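Side-chain contacts in PaaX domain-containing protein, C-domain protein (Mycobacterium tuberculosis, PDB 3KFW), which is of unknown function but is probably a PaaX-like transcriptional regulator that binds DNA through an N-terminal helix-turn-helix domain: residues T4-V9 with D64-R69; L10-G15 with S24-L29. All blocks are in the same frame, centred on the assembly; numbering follows the deposited sequence.

Interaction 1 (T4-V9 with D64-R69)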
loop_
_atom_site.group_PDB
_atom_site.type_symbol
_atom_site.label_atom_id
_atom_site.label_comp_id
_atom_site.label_asym_id
_atom_site.label_seq_id
_atom_site.Cartn_x
_atom_site.Cartn_y
_atom_site.Cartn_z
ATOM N N THR A 4 -13.600 37.110 -15.364
ATOM C CA THR A 4 -14.839 36.825 -16.123
ATOM C C THR A 4 -15.947 37.515 -15.418
ATOM O O THR A 4 -15.858 37.669 -14.211
ATOM C CB THR A 4 -15.203 35.296 -16.240
ATOM O OG1 THR A 4 -15.855 34.837 -15.041
ATOM C CG2 THR A 4 -13.964 34.450 -16.558
ATOM N N ALA A 5 -16.982 37.902 -16.168
ATOM C CA ALA A 5 -18.094 38.717 -15.674
ATOM C C ALA A 5 -18.639 38.313 -14.288
ATOM O O ALA A 5 -18.713 39.130 -13.388
ATOM C CB ALA A 5 -19.223 38.763 -16.705
ATOM N N ARG A 6 -18.993 37.048 -14.121
ATOM C CA ARG A 6 -19.503 36.536 -12.867
ATOM C C ARG A 6 -18.523 36.727 -11.685
ATOM O O ARG A 6 -18.860 37.334 -10.667
ATOM C CB ARG A 6 -19.912 35.060 -13.034
ATOM C CG ARG A 6 -19.980 34.358 -11.702
ATOM C CD ARG A 6 -20.692 33.038 -11.671
ATOM N NE ARG A 6 -20.187 32.380 -10.472
ATOM C CZ ARG A 6 -20.873 31.546 -9.708
ATOM N NH1 ARG A 6 -22.125 31.249 -10.013
ATOM N NH2 ARG A 6 -20.288 31.007 -8.638
ATOM N N SER A 7 -17.301 36.226 -11.834
ATOM C CA SER A 7 -16.347 36.308 -10.754
ATOM C C SER A 7 -15.919 37.750 -10.451
ATOM O O SER A 7 -15.581 38.062 -9.304
ATOM C CB SER A 7 -15.177 35.338 -10.948
ATOM O OG SER A 7 -14.087 35.971 -11.562
ATOM N N VAL A 8 -15.962 38.643 -11.433
ATOM C CA VAL A 8 -15.745 40.039 -11.065
ATOM C C VAL A 8 -16.913 40.749 -10.402
ATOM O O VAL A 8 -16.637 41.628 -9.569
ATOM C CB VAL A 8 -15.084 40.951 -12.128
ATOM C CG1 VAL A 8 -14.539 40.186 -13.366
ATOM C CG2 VAL A 8 -15.987 42.125 -12.486
ATOM N N VAL A 9 -18.189 40.405 -10.718
ATOM C CA VAL A 9 -19.283 40.974 -9.884
ATOM C C VAL A 9 -19.234 40.373 -8.497
ATOM O O VAL A 9 -19.514 41.067 -7.540
ATOM C CB VAL A 9 -20.754 41.031 -10.489
ATOM C CG1 VAL A 9 -20.737 41.020 -12.014
ATOM C CG2 VAL A 9 -21.689 39.965 -9.910
ATOM N N ASP A 64 -28.422 34.032 -0.679
ATOM C CA ASP A 64 -28.112 33.427 0.616
ATOM C C ASP A 64 -27.169 32.213 0.534
ATOM O O ASP A 64 -26.276 32.071 1.382
ATOM C CB ASP A 64 -29.372 33.134 1.436
ATOM C CG ASP A 64 -29.844 34.360 2.255
ATOM O OD1 ASP A 64 -28.998 34.994 2.945
ATOM O OD2 ASP A 64 -31.065 34.689 2.222
ATOM N N ARG A 65 -27.328 31.379 -0.501
ATOM C CA ARG A 65 -26.413 30.244 -0.719
ATOM C C ARG A 65 -25.018 30.605 -1.299
ATOM O O ARG A 65 -24.046 29.877 -1.069
ATOM C CB ARG A 65 -27.095 29.081 -1.479
ATOM C CG ARG A 65 -26.771 28.954 -2.976
ATOM C CD ARG A 65 -27.669 27.888 -3.662
ATOM N NE ARG A 65 -27.381 27.765 -5.098
ATOM C CZ ARG A 65 -28.141 28.249 -6.086
ATOM N NH1 ARG A 65 -29.275 28.899 -5.827
ATOM N NH2 ARG A 65 -27.757 28.077 -7.348
ATOM N N LEU A 66 -24.908 31.720 -2.023
ATOM C CA LEU A 66 -23.583 32.242 -2.385
ATOM C C LEU A 66 -22.882 32.886 -1.207
ATOM O O LEU A 66 -21.655 32.748 -1.043
ATOM C CB LEU A 66 -23.616 33.192 -3.564
ATOM C CG LEU A 66 -22.857 32.560 -4.721
ATOM C CD1 LEU A 66 -23.380 31.137 -5.096
ATOM C CD2 LEU A 66 -22.842 33.481 -5.913
ATOM N N LEU A 67 -23.692 33.542 -0.380
ATOM C CA LEU A 67 -23.242 34.184 0.838
ATOM C C LEU A 67 -22.655 33.201 1.880
ATOM O O LEU A 67 -21.576 33.451 2.433
ATOM C CB LEU A 67 -24.393 34.991 1.437
ATOM C CG LEU A 67 -23.971 35.968 2.519
ATOM C CD1 LEU A 67 -23.231 37.133 1.883
ATOM C CD2 LEU A 67 -25.179 36.424 3.384
ATOM N N ALA A 68 -23.385 32.109 2.127
ATOM C CA ALA A 68 -22.931 30.992 2.956
ATOM C C ALA A 68 -21.724 30.272 2.361
ATOM O O ALA A 68 -20.902 29.764 3.113
ATOM C CB ALA A 68 -24.074 29.986 3.227
ATOM N N ARG A 69 -21.638 30.222 1.028
ATOM C CA ARG A 69 -20.433 29.732 0.314
ATOM C C ARG A 69 -19.231 30.663 0.530
ATOM O O ARG A 69 -18.131 30.193 0.724
ATOM C CB ARG A 69 -20.722 29.516 -1.203
ATOM C CG ARG A 69 -19.547 29.849 -2.212
ATOM C CD ARG A 69 -19.005 28.647 -3.011
ATOM N NE ARG A 69 -20.021 28.004 -3.859
ATOM C CZ ARG A 69 -20.505 28.490 -5.012
ATOM N NH1 ARG A 69 -20.087 29.656 -5.515
ATOM N NH2 ARG A 69 -21.427 27.800 -5.677
#

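Interaction 2 (L10-G15 with S24-L29)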
loop_
_atom_site.group_PDB
_atom_site.type_symbol
_atom_site.label_atom_id
_atom_site.label_comp_id
_atom_site.label_asym_id
_atom_site.label_seq_id
_atom_site.Cartn_x
_atom_site.Cartn_y
_atom_site.Cartn_z
ATOM N N LEU A 10 -18.814 39.115 -8.361
ATOM C CA LEU A 10 -18.569 38.601 -7.005
ATOM C C LEU A 10 -17.585 39.471 -6.208
ATOM O O LEU A 10 -17.907 39.887 -5.112
ATOM C CB LEU A 10 -18.146 37.129 -6.971
ATOM C CG LEU A 10 -19.250 36.119 -7.340
ATOM C CD1 LEU A 10 -18.802 34.633 -7.071
ATOM C CD2 LEU A 10 -20.588 36.428 -6.664
ATOM N N SER A 11 -16.408 39.740 -6.760
ATOM C CA SER A 11 -15.416 40.576 -6.080
ATOM C C SER A 11 -15.911 41.980 -5.822
ATOM O O SER A 11 -15.663 42.531 -4.783
ATOM C CB SER A 11 -14.133 40.623 -6.866
ATOM O OG SER A 11 -13.369 39.473 -6.534
ATOM N N VAL A 12 -16.654 42.549 -6.752
ATOM C CA VAL A 12 -17.140 43.904 -6.565
ATOM C C VAL A 12 -18.186 43.964 -5.433
ATOM O O VAL A 12 -18.302 44.971 -4.723
ATOM C CB VAL A 12 -17.654 44.469 -7.922
ATOM C CG1 VAL A 12 -18.396 45.767 -7.729
ATOM C CG2 VAL A 12 -16.443 44.666 -8.914
ATOM N N LEU A 13 -18.916 42.869 -5.232
ATOM C CA LEU A 13 -19.884 42.799 -4.157
ATOM C C LEU A 13 -19.364 42.269 -2.817
ATOM O O LEU A 13 -20.057 42.306 -1.819
ATOM C CB LEU A 13 -21.209 42.094 -4.617
ATOM C CG LEU A 13 -21.867 42.787 -5.825
ATOM C CD1 LEU A 13 -22.971 41.948 -6.405
ATOM C CD2 LEU A 13 -22.387 44.165 -5.391
ATOM N N LEU A 14 -18.146 41.798 -2.779
ATOM C CA LEU A 14 -17.534 41.349 -1.527
ATOM C C LEU A 14 -17.828 42.292 -0.341
ATOM O O LEU A 14 -17.471 43.498 -0.351
ATOM C CB LEU A 14 -16.035 41.175 -1.761
ATOM C CG LEU A 14 -15.345 39.868 -1.371
ATOM C CD1 LEU A 14 -16.101 38.604 -1.815
ATOM C CD2 LEU A 14 -13.927 39.888 -2.008
ATOM N N GLY A 15 -18.554 41.732 0.641
ATOM C CA GLY A 15 -18.884 42.410 1.883
ATOM C C GLY A 15 -20.009 43.421 1.765
ATOM O O GLY A 15 -20.295 44.125 2.738
ATOM N N SER A 24 -26.671 50.488 -12.474
ATOM C CA SER A 24 -25.856 51.654 -12.731
ATOM C C SER A 24 -24.550 51.601 -11.962
ATOM O O SER A 24 -23.494 51.896 -12.511
ATOM C CB SER A 24 -26.602 52.922 -12.331
ATOM O OG SER A 24 -25.673 53.996 -12.209
ATOM N N GLU A 25 -24.625 51.234 -10.692
ATOM C CA GLU A 25 -23.460 51.242 -9.807
ATOM C C GLU A 25 -22.475 50.133 -10.209
ATOM O O GLU A 25 -21.266 50.357 -10.289
ATOM C CB GLU A 25 -23.898 51.134 -8.332
ATOM C CG GLU A 25 -24.637 52.383 -7.762
ATOM C CD GLU A 25 -25.627 52.030 -6.612
ATOM O OE1 GLU A 25 -25.698 50.856 -6.154
ATOM O OE2 GLU A 25 -26.365 52.932 -6.157
ATOM N N LEU A 26 -23.009 48.952 -10.496
ATOM C CA LEU A 26 -22.229 47.845 -11.012
ATOM C C LEU A 26 -21.644 48.182 -12.376
ATOM O O LEU A 26 -20.495 47.864 -12.637
ATOM C CB LEU A 26 -23.049 46.542 -11.046
ATOM C CG LEU A 26 -23.552 45.983 -9.676
ATOM C CD1 LEU A 26 -24.530 44.831 -9.792
ATOM C CD2 LEU A 26 -22.398 45.522 -8.846
ATOM N N ILE A 27 -22.399 48.858 -13.240
ATOM C CA ILE A 27 -21.815 49.315 -14.528
ATOM C C ILE A 27 -20.560 50.152 -14.253
ATOM O O ILE A 27 -19.531 49.960 -14.901
ATOM C CB ILE A 27 -22.813 50.103 -15.427
ATOM C CG1 ILE A 27 -23.809 49.160 -16.104
ATOM C CG2 ILE A 27 -22.066 50.885 -16.494
ATOM C CD1 ILE A 27 -25.172 49.843 -16.506
ATOM N N GLN A 28 -20.640 51.045 -13.266
ATOM C CA GLN A 28 -19.515 51.905 -12.902
ATOM C C GLN A 28 -18.327 51.162 -12.286
ATOM O O GLN A 28 -17.200 51.382 -12.668
ATOM C CB GLN A 28 -19.991 53.041 -12.001
ATOM C CG GLN A 28 -20.922 53.971 -12.749
ATOM C CD GLN A 28 -21.580 55.026 -11.877
ATOM O OE1 GLN A 28 -21.181 56.192 -11.908
ATOM N NE2 GLN A 28 -22.620 54.629 -11.109
ATOM N N LEU A 29 -18.588 50.250 -11.365
ATOM C CA LEU A 29 -17.516 49.527 -10.682
ATOM C C LEU A 29 -16.908 48.432 -11.547
ATOM O O LEU A 29 -15.800 47.950 -11.289
ATOM C CB LEU A 29 -18.065 48.906 -9.403
ATOM C CG LEU A 29 -18.466 49.891 -8.295
ATOM C CD1 LEU A 29 -19.646 49.413 -7.383
ATOM C CD2 LEU A 29 -17.213 50.216 -7.500
#

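Interaction 1 (T4-V9 with D64-R69)
Arg6 reaches from helix 5-13 to Leu66 and Arg69 on the first turns of helix 64-77, and these three residues account for all of the small buried surface, 84 Å². Its CB points at the opposite helix, and with CG anti to the backbone N (chi1 160°) and the chain extended as far as NE, the guanidinium is carried well clear of its own backbone. The methylenes CB, CG and CD serve as the stem, meeting nothing of 64-69. Beyond CZ the two terminal nitrogens part company. NH1 forms a salt bridge with OD2 of Asp52, whereas NH2 of Arg6 stands 4.5 Å from CD2 of Leu66, obliquely to the guanidinium plane, and 3.4 Å from NH1 of Arg69. These last two atoms are both donors and meet edge to edge, the planes 29° apart. Arg69 arrives there by bending at chi2 and chi3, which folds its NH1 back to 3.6 Å from CD1 of Leu66 in the same helix. The salt bridge to Asp52 probably lowers the cost of bringing the two positive groups together. Helix 37-49 packs against helix 5-13 through Ala43 on Ala5 and Leu40 and Met47 on Val9. The contact thus ties the first helix to the one following the 53-56/59-62 hairpin, in a helix-turn-helix domain whose build is consistent with a winged helix.

Interaction 2 (L10-G15 with S24-L29)
Val12 and Leu29 come together where the two backbones are closest, their CA atoms 7.0 Å apart. Val12 carries CG1 anti to the backbone N (chi1 170°), which sets this methyl 3.6 Å from CB of Leu29 and 3.9 Å from its CD1; the other branch, CG2, lies 4.1 Å from the carbonyl O of Leu29. One turn back along helix 23-30, CD2 of Leu26 lies 4.2 Å from CG1 of Val12, so that this one methyl meets both Leu26 and Leu29. The same CD2 of Leu26 meets CD2 of Leu13 at 3.7 Å, the two side chains running at about a right angle. All four side chains are buried. They join the first two helices of the PaaX-like N-terminal domain, in which helices 23-30 and 37-49 would, by analogy with winged-helix proteins, form the helix-turn-helix unit, with 37-49 probably the recognition helix. Around this apolar cluster, Leu44 of helix 37-49 and Tyr60 of strand 59-62 touch Leu26, and Leu62 touches Leu13. Met226 and Thr233 of the long helix 212-234 touch Val12 and Leu29. The same helix takes up backbone carbonyls: Arg230 NH2 bonds to O of both Val12 and Leu14, and Arg229 NH2 to O of Leu29.

Both contacts use helix 5-13, interaction 1 at its start and interaction 2 at its end, and their centres are about 11 Å apart. They meet directly through Leu10, whose CD2 packs 3.8 Å from CD2 of Leu66, so Leu66, which Arg6 approaches, also packs on Leu10 of the same helix. In sequence, interaction 2 joins neighbouring helices, while interaction 1 brackets interaction 2, together with helix 37-49 and the hairpin 53-62. Their characters differ: a partly buried meeting of two guanidinium groups and a leucine, against a buried apolar cluster. Both lie within the PaaX-like region, which is probably the DNA-binding part of the protein.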